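Local coordinates for DUF5348 domain-containing protein (Ruminococcus gnavus, PDB 3NRL) that is of unknown function but folds as a small beta protein of the DUF5348 family and pairs into a two-fold symmetric dimer in the crystal, at the interface of chains A and B. Numbering follows the deposited sequence. Chains: chain A/B, uncharacterized protein RUMGNA_01417.

The interface of chains A and B. Residues chain A 64-69; chain B 8, 10, 21, 24, 27.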
ATOM      1  N   SER A  64      -0.903   1.283  13.689  1.00 18.98           N
ATOM      2  CA  SER A  64      -1.219   2.711  13.666  1.00 21.76           C
ATOM      3  C   SER A  64      -2.229   3.014  12.568  1.00 24.94           C
ATOM      4  O   SER A  64      -3.087   3.888  12.717  1.00 27.72           O
ATOM      5  CB  SER A  64       0.053   3.527  13.425  1.00 21.56           C
ATOM      6  OG  SER A  64       0.622   3.215  12.165  1.00 18.85           O
ATOM      7  N   ARG A  65      -2.111   2.284  11.463  1.00 19.34           N
ATOM      8  CA  ARG A  65      -2.995   2.438  10.317  1.00 17.43           C
ATOM      9  C   ARG A  65      -2.859   1.209   9.425  1.00 12.68           C
ATOM     10  O   ARG A  65      -1.859   0.495   9.496  1.00 15.41           O
ATOM     11  CB  ARG A  65      -2.639   3.698   9.526  1.00 21.75           C
ATOM     12  CG  ARG A  65      -1.312   3.644   8.791  1.00 25.99           C
ATOM     13  CD  ARG A  65      -1.267   4.734   7.729  1.00 39.16           C
ATOM     14  NE  ARG A  65      -0.671   5.975   8.207  1.00 41.30           N
ATOM     15  CZ  ARG A  65      -0.910   7.174   7.679  1.00 28.46           C
ATOM     16  NH1 ARG A  65      -1.749   7.306   6.656  1.00 28.06           N
ATOM     17  NH2 ARG A  65      -0.288   8.239   8.159  1.00 33.45           N
ATOM     18  N   LEU A  66      -3.857   0.976   8.582  1.00 17.37           N
ATOM     19  CA  LEU A  66      -3.862  -0.184   7.691  1.00 20.39           C
ATOM     20  C   LEU A  66      -3.118   0.032   6.371  1.00 17.32           C
ATOM     21  O   LEU A  66      -2.714  -0.922   5.709  1.00 13.06           O
ATOM     22  CB  LEU A  66      -5.311  -0.591   7.375  1.00 19.39           C
ATOM     23  CG  LEU A  66      -6.099  -1.400   8.407  1.00 17.97           C
ATOM     24  CD1 LEU A  66      -6.140  -0.652   9.730  1.00 20.08           C
ATOM     25  CD2 LEU A  66      -7.513  -1.658   7.893  1.00 23.33           C
ATOM     26  N   ASP A  67      -2.935   1.289   5.997  1.00 15.54           N
ATOM     27  CA  ASP A  67      -2.294   1.628   4.731  1.00 23.80           C
ATOM     28  C   ASP A  67      -0.883   1.105   4.507  1.00 20.06           C
ATOM     29  O   ASP A  67       0.019   1.359   5.300  1.00 18.11           O
ATOM     30  CB  ASP A  67      -2.296   3.145   4.572  1.00 22.50           C
ATOM     31  CG  ASP A  67      -3.589   3.764   5.051  1.00 29.86           C
ATOM     32  OD1 ASP A  67      -4.597   3.693   4.317  1.00 24.22           O
ATOM     33  OD2 ASP A  67      -3.593   4.306   6.178  1.00 31.54           O
ATOM     34  N   GLY A  68      -0.703   0.386   3.404  1.00 18.93           N
ATOM     35  CA  GLY A  68       0.608  -0.122   3.052  1.00 18.42           C
ATOM     36  C   GLY A  68       1.063  -1.427   3.664  1.00 20.64           C
ATOM     37  O   GLY A  68       2.178  -1.865   3.405  1.00 17.17           O
ATOM     38  N   LEU A  69       0.227  -2.058   4.479  1.00 14.78           N
ATOM     39  CA  LEU A  69       0.621  -3.321   5.093  1.00 16.92           C
ATOM     40  C   LEU A  69       0.780  -4.400   4.028  1.00 13.37           C
ATOM     41  O   LEU A  69       0.082  -4.387   3.013  1.00 14.39           O
ATOM     42  CB  LEU A  69      -0.439  -3.776   6.096  1.00 16.01           C
ATOM     43  CG  LEU A  69      -0.623  -2.972   7.382  1.00 10.35           C
ATOM     44  CD1 LEU A  69      -1.841  -3.491   8.136  1.00 11.93           C
ATOM     45  CD2 LEU A  69       0.630  -3.095   8.253  1.00  9.79           C
TER
ATOM     46  N   THR B   8       6.223  -0.352   0.832  1.00 15.95           N
ATOM     47  CA  THR B   8       5.023  -0.247   0.025  1.00 15.05           C
ATOM     48  C   THR B   8       4.596   1.209  -0.092  1.00 19.04           C
ATOM     49  O   THR B   8       4.662   1.967   0.874  1.00 16.58           O
ATOM     50  CB  THR B   8       3.883  -1.056   0.642  1.00 18.06           C
ATOM     51  OG1 THR B   8       3.616  -0.562   1.957  1.00 28.57           O
ATOM     52  CG2 THR B   8       4.269  -2.520   0.731  1.00 18.28           C
ATOM     53  N   PHE B  10       1.841   4.100  -0.565  1.00 14.32           N
ATOM     54  CA  PHE B  10       0.436   4.289  -0.208  1.00 15.93           C
ATOM     55  C   PHE B  10       0.093   5.772  -0.086  1.00 20.45           C
ATOM     56  O   PHE B  10       0.970   6.603   0.142  1.00 15.04           O
ATOM     57  CB  PHE B  10       0.124   3.560   1.103  1.00 17.43           C
ATOM     58  CG  PHE B  10       0.727   4.202   2.318  1.00 17.41           C
ATOM     59  CD1 PHE B  10      -0.006   5.125   3.065  1.00 18.87           C
ATOM     60  CD2 PHE B  10       2.031   3.910   2.705  1.00 14.94           C
ATOM     61  CE1 PHE B  10       0.551   5.748   4.177  1.00 13.74           C
ATOM     62  CE2 PHE B  10       2.607   4.530   3.821  1.00 15.61           C
ATOM     63  CZ  PHE B  10       1.861   5.455   4.560  1.00 15.50           C
ATOM     64  N   ARG B  21       5.806   2.758   3.340  1.00 11.84           N
ATOM     65  CA  ARG B  21       5.825   2.050   4.610  1.00 15.79           C
ATOM     66  C   ARG B  21       6.920   0.993   4.481  1.00 15.93           C
ATOM     67  O   ARG B  21       6.795   0.064   3.689  1.00 18.01           O
ATOM     68  CB  ARG B  21       4.486   1.370   4.866  1.00 13.32           C
ATOM     69  CG  ARG B  21       4.459   0.584   6.160  1.00 17.56           C
ATOM     70  CD  ARG B  21       3.453  -0.548   6.051  1.00 39.20           C
ATOM     71  NE  ARG B  21       2.101  -0.135   6.406  1.00 43.93           N
ATOM     72  CZ  ARG B  21       1.740   0.208   7.637  1.00 37.28           C
ATOM     73  NH1 ARG B  21       2.647   0.185   8.594  1.00 23.62           N
ATOM     74  NH2 ARG B  21       0.480   0.542   7.913  1.00 16.69           N
ATOM     75  N   LEU B  24       6.406  -2.467   9.863  1.00 23.20           N
ATOM     76  CA  LEU B  24       5.094  -2.333  10.472  1.00 23.49           C
ATOM     77  C   LEU B  24       4.816  -0.904  10.943  1.00 24.77           C
ATOM     78  O   LEU B  24       3.728  -0.372  10.723  1.00 18.82           O
ATOM     79  CB  LEU B  24       4.932  -3.299  11.647  1.00 21.28           C
ATOM     80  CG  LEU B  24       3.512  -3.237  12.212  1.00 21.92           C
ATOM     81  CD1 LEU B  24       2.543  -3.867  11.206  1.00 18.71           C
ATOM     82  CD2 LEU B  24       3.452  -3.953  13.556  1.00 18.93           C
ATOM     83  N   PHE B  27       7.865   4.615   8.510  1.00 16.62           N
ATOM     84  CA  PHE B  27       7.420   5.313   7.309  1.00 19.26           C
ATOM     85  C   PHE B  27       8.476   6.299   6.805  1.00 27.46           C
ATOM     86  O   PHE B  27       9.273   6.817   7.588  1.00 19.04           O
ATOM     87  CB  PHE B  27       6.131   6.068   7.632  1.00 17.27           C
ATOM     88  CG  PHE B  27       5.029   5.186   8.141  1.00 19.31           C
ATOM     89  CD1 PHE B  27       4.149   4.571   7.256  1.00 22.75           C
ATOM     90  CD2 PHE B  27       4.886   4.947   9.506  1.00 20.18           C
ATOM     91  CE1 PHE B  27       3.138   3.727   7.723  1.00 25.26           C
ATOM     92  CE2 PHE B  27       3.882   4.107   9.981  1.00 17.13           C
ATOM     93  CZ  PHE B  27       3.002   3.495   9.084  1.00 23.20           C
TER
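This DUF5348 patch is part of a two-fold symmetric interface, which may or may not be the biological dimer. A loop of chain A, A:Ser64 to A:Leu69, just before strand 70-72, meets strands 6-12 and 17-23 of chain B. B:Arg21 reaches out with CG anti to its backbone N (chi1 178°) and bends at chi3 (-87°), which brings its guanidinium against the loop backbone. NE and NH2 of B:Arg21 grip one atom side-on, the carbonyl O of A:Asp67, with NH2 at 2.8 Å from that O. Both donors lie above the carbonyl plane, and the bonds are bent. B:Arg21 NH2 also bonds to the carbonyl O of A:Arg65 at 2.8 Å, nearly in the guanidinium plane. The flat group is sandwiched. CD2 of A:Leu69 sits over the centre of one face, 3.5 Å from CZ of B:Arg21, and CE1 of B:Phe27 lies toward the rim of the other. An alanine in place of B:Arg21 would probably lose the grip on both carbonyls and the flat surface under A:Leu69 CD2. CD2 of A:Leu69 touches CD1 of B:Leu24 at 3.6 Å. The B:Phe10 ring takes the A:Asp67 carbonyl O over the centre of one face. CD1 of B:Phe10 meets CB of A:Asp67 at 3.4 Å. The A:Arg65 side chain crosses this ring at about a right angle, its guanidinium plane turned 58° from the ring, with NH1 3.7 Å from CE1 of B:Phe10. OD2 of A:Asp67 lies at the edge of that guanidinium in a loose salt bridge, 3.6 Å from NH1 of A:Arg65, and may steady it. B:Thr8 OG1 donates to the carbonyl O of A:Gly68, in plane on a lone pair.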